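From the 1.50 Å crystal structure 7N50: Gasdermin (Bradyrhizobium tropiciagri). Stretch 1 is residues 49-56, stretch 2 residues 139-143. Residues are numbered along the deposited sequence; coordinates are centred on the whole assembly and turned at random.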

# COMPACT_ATOMS: atom_id res chain seq x y z
N TRP A 49 12.43 -9.47 -14.55
CA TRP A 49 13.19 -10.72 -14.52
C TRP A 49 14.49 -10.62 -15.31
O TRP A 49 15.47 -11.33 -15.00
N HIS A 50 14.53 -9.77 -16.33
CA HIS A 50 15.77 -9.60 -17.08
C HIS A 50 16.85 -8.91 -16.26
O HIS A 50 18.02 -8.92 -16.67
N GLU A 51 16.51 -8.29 -15.13
CA GLU A 51 17.59 -7.83 -14.27
C GLU A 51 18.18 -8.95 -13.45
O GLU A 51 19.28 -8.79 -12.89
N VAL A 52 17.49 -10.08 -13.35
CA VAL A 52 17.96 -11.22 -12.59
C VAL A 52 18.46 -12.34 -13.50
O VAL A 52 19.38 -13.09 -13.10
N PHE A 53 17.92 -12.47 -14.71
CA PHE A 53 18.31 -13.53 -15.63
C PHE A 53 18.40 -13.00 -17.05
O PHE A 53 17.70 -12.05 -17.42
N ASN A 54 19.24 -13.64 -17.86
CA ASN A 54 19.34 -13.29 -19.27
C ASN A 54 18.24 -14.04 -20.02
O ASN A 54 18.47 -15.06 -20.67
N LEU A 55 17.02 -13.52 -19.91
CA LEU A 55 15.87 -14.00 -20.66
C LEU A 55 15.22 -12.83 -21.39
O LEU A 55 15.55 -11.66 -21.15
N GLN A 56 14.27 -13.15 -22.25
CA GLN A 56 13.48 -12.15 -22.95
C GLN A 56 12.08 -11.99 -22.40
O GLN A 56 11.64 -10.86 -22.14
N LYS A 139 15.81 -22.26 -17.95
CA LYS A 139 17.24 -22.52 -17.81
C LYS A 139 18.07 -21.29 -18.16
O LYS A 139 19.11 -21.38 -18.82
N ALA A 140 17.62 -20.13 -17.71
CA ALA A 140 18.28 -18.88 -18.05
C ALA A 140 19.50 -18.64 -17.17
O ALA A 140 19.51 -18.98 -15.99
N GLU A 141 20.53 -18.04 -17.77
CA GLU A 141 21.74 -17.70 -17.02
C GLU A 141 21.44 -16.64 -15.97
O GLU A 141 20.64 -15.72 -16.21
N PRO A 142 22.08 -16.72 -14.81
CA PRO A 142 21.99 -15.62 -13.84
C PRO A 142 22.61 -14.35 -14.43
O PRO A 142 23.71 -14.39 -14.98
N ALA A 143 21.89 -13.24 -14.31
CA ALA A 143 22.35 -11.99 -14.91
C ALA A 143 23.68 -11.53 -14.31
O ALA A 143 23.70 -10.75 -13.35

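The two stretches meet through a single beta bridge between Phe53 and Pro142. Two backbone hydrogen bonds hold it. Ala143 N donates to Val52 O at 2.8 Å, and the angle at the hydrogen, 170°, is nearly straight. Asn54 N donates to Glu141 O at 3.0 Å and 161°. Glu141 O also receives a CA-H...O contact, with Phe53 CA 3.2 Å away, so this one carbonyl serves two neighbouring residues of the first stretch.

A third hydrogen bond joins side chains. Asn54 (chi1 m) and Glu141 (chi1 m, chi2 t) both have CA-to-CB bonds directed sideways to the other stretch, and Asn54 ND2 reaches Glu141 OE1 at 3.0 Å and 173°. The amide thus has a carboxylate acceptor, and both groups lie on exposed residues. Asn54 OD1 has no hydrogen bond across the contact; its nearest approach is to Ala143 CA, 3.9 Å away.

Ala140 and Ala143 point toward the first stretch. Ala140 CB lies 3.8 Å from Phe53 CB and 4.3 Å from Leu55 CB, a small apolar patch. Ala143 CB sits 3.5 Å from Glu51 O and 3.7 Å from Phe53 N. Phe53 N is already satisfied within its own stretch, donating to Trp49 O at 2.7 Å. Val52 N also donates to Trp49 O, at 2.9 Å.

Phe53 is buried and takes the m rotamer, with chi2 at -78°. Glu141 O lies at the ring edge, near its plane. Phe53 CD1 also comes within 3.8 Å of Pro142 CA. Leu55 adopts p for both chi angles.

Val52 (t), Glu51 (m) and Pro142 direct CB away from the opposing stretch. The Glu51 carboxylate is satisfied outside this contact: OE1 is hydrogen-bonded elsewhere in the structure, and OE2 to a residue flanking one of the stretches.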

# COMPACT_ATOMS: atom_id res chain seq x y z
CB TRP A 49 12.35 -11.86 -15.08
CG TRP A 49 11.31 -12.36 -14.14
CD1 TRP A 49 9.95 -12.34 -14.32
CD2 TRP A 49 11.54 -12.98 -12.86
NE1 TRP A 49 9.32 -12.91 -13.23
CE2 TRP A 49 10.28 -13.31 -12.32
CE3 TRP A 49 12.69 -13.28 -12.12
CZ2 TRP A 49 10.13 -13.92 -11.08
CZ3 TRP A 49 12.55 -13.89 -10.89
CH2 TRP A 49 11.27 -14.20 -10.38
CB HIS A 50 15.54 -8.82 -18.37
CG HIS A 50 15.55 -7.34 -18.18
ND1 HIS A 50 14.51 -6.66 -17.58
CD2 HIS A 50 16.47 -6.40 -18.50
CE1 HIS A 50 14.79 -5.37 -17.54
NE2 HIS A 50 15.97 -5.18 -18.10
CB GLU A 51 17.09 -6.72 -13.35
CG GLU A 51 16.36 -5.62 -14.08
CD GLU A 51 15.98 -4.49 -13.15
OE1 GLU A 51 16.89 -3.86 -12.56
OE2 GLU A 51 14.76 -4.25 -12.98
CB VAL A 52 16.85 -11.73 -11.64
CG1 VAL A 52 17.39 -12.75 -10.64
CG2 VAL A 52 16.17 -10.56 -10.92
CB PHE A 53 17.32 -14.68 -15.60
CG PHE A 53 17.25 -15.35 -14.28
CD1 PHE A 53 18.24 -16.25 -13.91
CD2 PHE A 53 16.24 -15.05 -13.39
CE1 PHE A 53 18.20 -16.86 -12.68
CE2 PHE A 53 16.19 -15.66 -12.16
CZ PHE A 53 17.18 -16.57 -11.81
CB ASN A 54 20.72 -13.59 -19.81
CG ASN A 54 21.80 -12.75 -19.15
OD1 ASN A 54 21.55 -11.62 -18.72
ND2 ASN A 54 23.01 -13.30 -19.06
CB LEU A 55 14.85 -14.71 -19.76
CG LEU A 55 14.30 -14.00 -18.52
CD1 LEU A 55 13.33 -12.84 -18.82
CD2 LEU A 55 13.61 -15.02 -17.62
CB GLN A 56 13.41 -12.48 -24.45
CG GLN A 56 14.65 -12.08 -25.23
CD GLN A 56 14.69 -12.63 -26.64
OE1 GLN A 56 14.37 -13.79 -26.87
NE2 GLN A 56 15.12 -11.80 -27.59
CB LYS A 139 17.68 -23.71 -18.66
CG LYS A 139 17.71 -25.03 -17.93
CD LYS A 139 18.67 -25.99 -18.60
CE LYS A 139 18.45 -26.11 -20.10
NZ LYS A 139 18.48 -27.53 -20.57
CB ALA A 140 17.31 -17.71 -17.93
CB GLU A 141 22.82 -17.16 -17.96
CG GLU A 141 23.09 -17.99 -19.18
CD GLU A 141 23.80 -17.17 -20.25
OE1 GLU A 141 23.69 -15.93 -20.22
OE2 GLU A 141 24.46 -17.78 -21.12
CB PRO A 142 22.80 -16.12 -12.63
CG PRO A 142 23.04 -17.59 -12.89
CD PRO A 142 23.01 -17.78 -14.37
CB ALA A 143 21.29 -10.91 -14.75